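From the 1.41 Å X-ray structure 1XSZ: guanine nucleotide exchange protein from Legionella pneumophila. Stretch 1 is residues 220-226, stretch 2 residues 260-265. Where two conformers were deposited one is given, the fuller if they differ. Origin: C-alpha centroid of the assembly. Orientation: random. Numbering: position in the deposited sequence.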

# COMPACT_ATOMS: atom_id res chain seq x y z
N LYS A 220 19.70 -2.47 -12.97
CA LYS A 220 19.89 -3.87 -12.62
C LYS A 220 18.70 -4.39 -11.83
O LYS A 220 18.27 -5.53 -11.99
CB LYS A 220 21.17 -4.05 -11.79
CG LYS A 220 22.46 -3.83 -12.57
CD LYS A 220 23.68 -4.06 -11.69
CE LYS A 220 24.97 -3.93 -12.48
NZ LYS A 220 25.13 -2.58 -13.09
N LEU A 221 18.15 -3.53 -10.97
CA LEU A 221 17.00 -3.90 -10.15
C LEU A 221 15.78 -4.14 -11.04
O LEU A 221 15.05 -5.11 -10.86
CB LEU A 221 16.70 -2.79 -9.15
CG LEU A 221 15.47 -3.00 -8.27
CD1 LEU A 221 15.66 -4.23 -7.40
CD2 LEU A 221 15.27 -1.77 -7.40
N ASP A 222 15.58 -3.24 -11.99
CA ASP A 222 14.45 -3.33 -12.90
C ASP A 222 14.51 -4.64 -13.69
O ASP A 222 13.51 -5.34 -13.83
CB ASP A 222 14.46 -2.12 -13.84
CG ASP A 222 13.20 -2.01 -14.67
OD1 ASP A 222 12.14 -2.48 -14.21
OD2 ASP A 222 13.27 -1.44 -15.78
N SER A 223 15.70 -4.97 -14.19
CA SER A 223 15.89 -6.19 -14.96
C SER A 223 15.71 -7.43 -14.10
O SER A 223 15.18 -8.45 -14.56
CB SER A 223 17.29 -6.21 -15.58
OG SER A 223 17.52 -7.41 -16.30
N PHE A 224 16.13 -7.35 -12.85
CA PHE A 224 16.02 -8.46 -11.91
C PHE A 224 14.58 -8.94 -11.74
O PHE A 224 14.35 -10.12 -11.47
CB PHE A 224 16.62 -8.06 -10.56
CG PHE A 224 16.73 -9.19 -9.58
CD1 PHE A 224 15.66 -9.52 -8.75
CD2 PHE A 224 17.89 -9.95 -9.50
CE1 PHE A 224 15.76 -10.58 -7.85
CE2 PHE A 224 18.00 -11.01 -8.61
CZ PHE A 224 16.93 -11.32 -7.78
N LEU A 225 13.63 -8.04 -11.90
CA LEU A 225 12.22 -8.38 -11.75
C LEU A 225 11.77 -9.54 -12.64
O LEU A 225 10.91 -10.33 -12.25
CB LEU A 225 11.35 -7.15 -12.03
CG LEU A 225 11.43 -6.06 -10.96
CD1 LEU A 225 10.68 -4.83 -11.43
CD2 LEU A 225 10.84 -6.58 -9.66
N HIS A 226 12.34 -9.64 -13.83
CA HIS A 226 11.97 -10.72 -14.74
C HIS A 226 13.13 -11.68 -14.99
O HIS A 226 13.19 -12.33 -16.03
CB HIS A 226 11.47 -10.15 -16.07
CG HIS A 226 12.50 -9.37 -16.83
ND1 HIS A 226 12.98 -8.15 -16.40
CD2 HIS A 226 13.14 -9.63 -17.99
CE1 HIS A 226 13.87 -7.70 -17.26
NE2 HIS A 226 13.99 -8.58 -18.24
N TYR A 260 3.12 0.09 -10.76
CA TYR A 260 3.74 -1.00 -10.02
C TYR A 260 4.35 -2.05 -10.95
O TYR A 260 3.70 -2.50 -11.91
CB TYR A 260 2.67 -1.64 -9.12
CG TYR A 260 3.12 -2.74 -8.19
CD1 TYR A 260 4.22 -2.58 -7.33
CD2 TYR A 260 2.39 -3.93 -8.11
CE1 TYR A 260 4.56 -3.57 -6.41
CE2 TYR A 260 2.72 -4.91 -7.20
CZ TYR A 260 3.80 -4.74 -6.35
OH TYR A 260 4.11 -5.73 -5.45
N LYS A 261 5.58 -2.44 -10.65
CA LYS A 261 6.29 -3.46 -11.43
C LYS A 261 6.61 -4.69 -10.59
O LYS A 261 7.24 -5.63 -11.08
CB LYS A 261 7.58 -2.89 -12.03
CG LYS A 261 7.36 -1.76 -13.02
CD LYS A 261 8.58 -1.53 -13.89
CE LYS A 261 8.82 -2.72 -14.81
NZ LYS A 261 9.96 -2.47 -15.74
N GLY A 262 6.19 -4.68 -9.33
CA GLY A 262 6.44 -5.82 -8.46
C GLY A 262 7.23 -5.52 -7.20
O GLY A 262 7.79 -4.43 -7.04
N THR A 263 7.27 -6.50 -6.31
CA THR A 263 8.00 -6.40 -5.05
C THR A 263 8.96 -7.58 -4.91
O THR A 263 8.58 -8.73 -5.12
CB THR A 263 7.04 -6.42 -3.84
OG1 THR A 263 6.16 -5.30 -3.92
CG2 THR A 263 7.83 -6.35 -2.53
N ILE A 264 10.20 -7.27 -4.56
CA ILE A 264 11.21 -8.30 -4.36
C ILE A 264 11.40 -8.43 -2.85
O ILE A 264 11.56 -7.42 -2.16
CB ILE A 264 12.56 -7.89 -4.98
CG1 ILE A 264 12.38 -7.60 -6.47
CG2 ILE A 264 13.59 -9.00 -4.76
CD1 ILE A 264 13.56 -6.92 -7.11
N THR A 265 11.35 -9.65 -2.34
CA THR A 265 11.56 -9.86 -0.92
C THR A 265 12.91 -10.53 -0.72
O THR A 265 13.19 -11.60 -1.27
CB THR A 265 10.46 -10.75 -0.30
OG1 THR A 265 9.19 -10.10 -0.45
CG2 THR A 265 10.73 -10.98 1.18
O HOH W 1 11.50 0.47 -16.52

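The end of a helix lies across a β-strand here, both from one chain. Residues 220-224 are helical, and 260-265 form the strand. Their axes cross at 88°, nearly perpendicular, and approach to 9.8 Å. The nearest CA atoms across the stretches are those of Leu225 and Gly262, 7.1 Å apart. The two stretches bury 311 Å² between them, counting both sides.

Tyr260 opens the strand without touching the helix. Its OH instead forms a hydrogen bond with OG1 of Thr263, 2.6 Å away, which ties two side chains of the strand together.

Lys261 makes the polar contact. Its CB points toward the helix, and the side chain reaches on to Asp222. NZ of Lys261 donates a hydrogen bond to OD1 of Asp222 at 2.7 Å. The groups carry opposite charges, so this is also a salt bridge. A water supports the pair: it donates to OD2 of Asp222 at 2.7 Å and accepts a weak bond from NZ of Lys261 at 3.4 Å. Both carboxylate oxygens of Asp222 are thus engaged. Nearer the backbone, Lys261 also meets Leu225. CD1 of Leu225 lies 3.7 Å from CB of Lys261 and 3.5 Å from its carbonyl O. These are packing contacts, since a methyl group offers no polar partner.

Gly262 has no side chain, and the side chain of Leu225 comes only loosely near its backbone: CD2 of Leu225 is 4.5 Å from C of Gly262. The backbone angles, phi 121° and psi 170°, by themselves call for glycine: a CB would be jammed against the carbonyl O of Lys261.

Thr263 points away from stretch 1.

Ile264 points back toward the helix and is the main apolar partner. It is buried and gives up 88 Å² to the other stretch, the most of any residue here. Three side chains meet it. CD1 of Leu221 is 3.4 Å from CD1 of Ile264, a tight methyl contact. CD1 of Phe224 is 3.7 Å from the same CD1 of Ile264, which approaches the ring obliquely. CD2 of Leu225 is 3.7 Å from CG1 of Ile264. Leu221 and Phe224 have sideways CA-to-CB bonds, but their side-chain ends come nearer the strand. Leu225 points toward it directly. All four side chains are buried, so the cluster keeps hydrocarbon surface from water.

Thr265 lies beyond the contact, and the strand continues past it.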